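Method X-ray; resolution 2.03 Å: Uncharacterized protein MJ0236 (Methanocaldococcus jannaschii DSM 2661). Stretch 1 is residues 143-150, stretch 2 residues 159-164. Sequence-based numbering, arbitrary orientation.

Stretch 1 (143-150) GVPDIIYD
Stretch 2 (159-164) MIRVLG

Leu163 supplies the apolar centre, with the largest area covered by the opposing stretch, 87 Å². With chi1 m and chi2 p (-58°, 74°), Leu163 CD2 lies 3.8 Å from Val144 CG1 (chi1 t) and Leu163 CD1 4.1 Å from Ile148 CG1 (chi1 m, chi2 t), so one leucine bridges the loop and the strand. Ile147, Tyr149, Ile160 and Val162 share one face of the sheet, and Ile148, Asp150, Met159 and Arg161 the opposite one. On the first, Ile147 CG2 meets Ile160 CG2 at 3.7 Å, both isoleucines being m, t, and Tyr149 CB approaches Ile160 CG1 at 4.1 Å; the tyrosine takes chi1 p (78°), chi2 83°, which leads its ring away.

These contacts rest on two antiparallel strands, 147-150 and 159-164, whose N-to-C directions differ by 166° and whose axes approach to 4.6 Å. Phi/psi values in order are -137/138, -129/116, -127/169 and -152/148, then -150/149, -117/125, -114/121, -99/125, -113/163 and -175/180. The register pairs Ile147 with Val162 and Tyr149 with Ile160 as non-hydrogen-bonded pairs, CA to CA 4.8 and 4.3 Å. Ile148 with Arg161 and Asp150 with Met159 are hydrogen-bonded pairs, CA to CA 5.1 and 5.7 Å. Reciprocal bonds define the latter: Ile148 N to Arg161 O, 3.0 Å; Arg161 N to Ile148 O, 2.8 Å; Asp150 N to Met159 O and Met159 N to Asp150 O, each 3.1 Å. Selenomethionine Met159 (t, p, p) leads its end away. Leu163 N extends the ladder to Asp146 O (3.0 Å, 170°), just before the first strand. Between rungs, Ile147 CA donates a CA-H...O contact to Arg161 O at 3.3 Å.

At the polar edge, Arg161 (m, t, t, chi4 79°) reaches Asp150 (p, chi2 -71°). Both Arg161 NH1 and NH2 donate to Asp150 OD1 at 3.0 Å, near the guanidinium plane, so charge attraction reinforces the hydrogen bonds in a salt bridge.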

# COMPACT_ATOMS: atom_id res chain seq x y z
N GLY B 143 28.74 -24.49 14.44
CA GLY B 143 28.83 -23.36 13.52
C GLY B 143 27.44 -22.82 13.21
O GLY B 143 26.48 -23.13 13.93
N VAL B 144 27.33 -22.03 12.15
CA VAL B 144 26.05 -21.46 11.74
C VAL B 144 25.46 -22.31 10.62
O VAL B 144 26.06 -22.43 9.55
CB VAL B 144 26.22 -20.01 11.25
CG1 VAL B 144 24.88 -19.45 10.79
CG2 VAL B 144 26.81 -19.15 12.35
N PRO B 145 24.30 -22.92 10.85
CA PRO B 145 23.68 -23.75 9.81
C PRO B 145 22.86 -22.92 8.84
O PRO B 145 22.83 -21.69 8.95
CB PRO B 145 22.80 -24.70 10.62
CG PRO B 145 22.31 -23.80 11.73
CD PRO B 145 23.57 -23.04 12.13
N ASP B 146 22.21 -23.58 7.89
CA ASP B 146 21.37 -22.90 6.92
C ASP B 146 20.02 -22.64 7.58
O ASP B 146 19.33 -21.67 7.26
CB ASP B 146 21.12 -23.79 5.70
CG ASP B 146 22.38 -24.07 4.92
OD1 ASP B 146 22.95 -23.13 4.34
OD2 ASP B 146 22.80 -25.25 4.90
N ILE B 147 19.66 -23.52 8.50
CA ILE B 147 18.37 -23.43 9.17
C ILE B 147 18.41 -23.66 10.67
O ILE B 147 19.10 -24.56 11.16
CB ILE B 147 17.39 -24.46 8.56
CG1 ILE B 147 17.21 -24.19 7.06
CG2 ILE B 147 16.08 -24.44 9.30
CD1 ILE B 147 16.38 -25.24 6.34
N ILE B 148 17.67 -22.83 11.39
CA ILE B 148 17.53 -22.94 12.82
C ILE B 148 16.02 -22.91 13.02
O ILE B 148 15.35 -21.93 12.69
CB ILE B 148 18.17 -21.75 13.57
CG1 ILE B 148 19.70 -21.80 13.41
CG2 ILE B 148 17.82 -21.82 15.04
CD1 ILE B 148 20.42 -20.74 14.19
N TYR B 149 15.47 -24.00 13.54
CA TYR B 149 14.04 -24.07 13.75
C TYR B 149 13.78 -24.46 15.19
O TYR B 149 14.70 -24.83 15.91
CB TYR B 149 13.42 -25.10 12.80
CG TYR B 149 13.61 -26.55 13.22
CD1 TYR B 149 12.76 -27.15 14.16
CD2 TYR B 149 14.63 -27.33 12.67
CE1 TYR B 149 12.93 -28.49 14.53
CE2 TYR B 149 14.80 -28.67 13.04
CZ TYR B 149 13.95 -29.24 13.97
OH TYR B 149 14.11 -30.56 14.34
N ASP B 150 12.53 -24.35 15.60
CA ASP B 150 12.13 -24.76 16.94
C ASP B 150 10.67 -25.16 16.83
O ASP B 150 9.93 -24.63 15.99
CB ASP B 150 12.35 -23.63 17.97
CG ASP B 150 11.26 -22.58 17.94
OD1 ASP B 150 11.19 -21.80 16.97
OD2 ASP B 150 10.47 -22.54 18.91
N MSE B 159 8.72 -22.25 14.35
CA MSE B 159 9.32 -21.42 13.30
C MSE B 159 10.55 -22.01 12.63
O MSE B 159 11.32 -22.74 13.25
CB MSE B 159 9.72 -20.06 13.89
CG MSE B 159 9.90 -18.96 12.85
SE MSE B 159 8.15 -18.42 12.19
CE MSE B 159 7.39 -17.93 13.91
N ILE B 160 10.74 -21.67 11.36
CA ILE B 160 11.93 -22.09 10.62
C ILE B 160 12.64 -20.78 10.27
O ILE B 160 12.04 -19.88 9.68
CB ILE B 160 11.61 -22.81 9.30
CG1 ILE B 160 11.08 -24.22 9.58
CG2 ILE B 160 12.88 -22.89 8.44
CD1 ILE B 160 10.59 -24.93 8.34
N ARG B 161 13.90 -20.67 10.65
CA ARG B 161 14.67 -19.47 10.35
C ARG B 161 15.78 -19.82 9.36
O ARG B 161 16.61 -20.69 9.62
CB ARG B 161 15.22 -18.89 11.66
CG ARG B 161 14.13 -18.68 12.71
CD ARG B 161 14.67 -18.33 14.08
NE ARG B 161 13.59 -18.17 15.06
CZ ARG B 161 12.95 -19.17 15.65
NH1 ARG B 161 13.29 -20.44 15.40
NH2 ARG B 161 11.95 -18.91 16.48
N VAL B 162 15.77 -19.15 8.21
CA VAL B 162 16.76 -19.36 7.16
C VAL B 162 17.84 -18.26 7.25
O VAL B 162 17.52 -17.08 7.24
CB VAL B 162 16.08 -19.33 5.76
CG1 VAL B 162 17.11 -19.51 4.66
CG2 VAL B 162 15.02 -20.43 5.67
N LEU B 163 19.10 -18.68 7.36
CA LEU B 163 20.21 -17.74 7.47
C LEU B 163 21.12 -17.78 6.24
O LEU B 163 21.07 -18.74 5.47
CB LEU B 163 21.05 -18.05 8.73
CG LEU B 163 20.36 -18.04 10.10
CD1 LEU B 163 19.49 -19.27 10.25
CD2 LEU B 163 21.41 -18.03 11.21
N GLY B 164 21.94 -16.75 6.07
CA GLY B 164 22.83 -16.70 4.92
C GLY B 164 23.75 -15.50 4.97
O GLY B 164 23.68 -14.71 5.90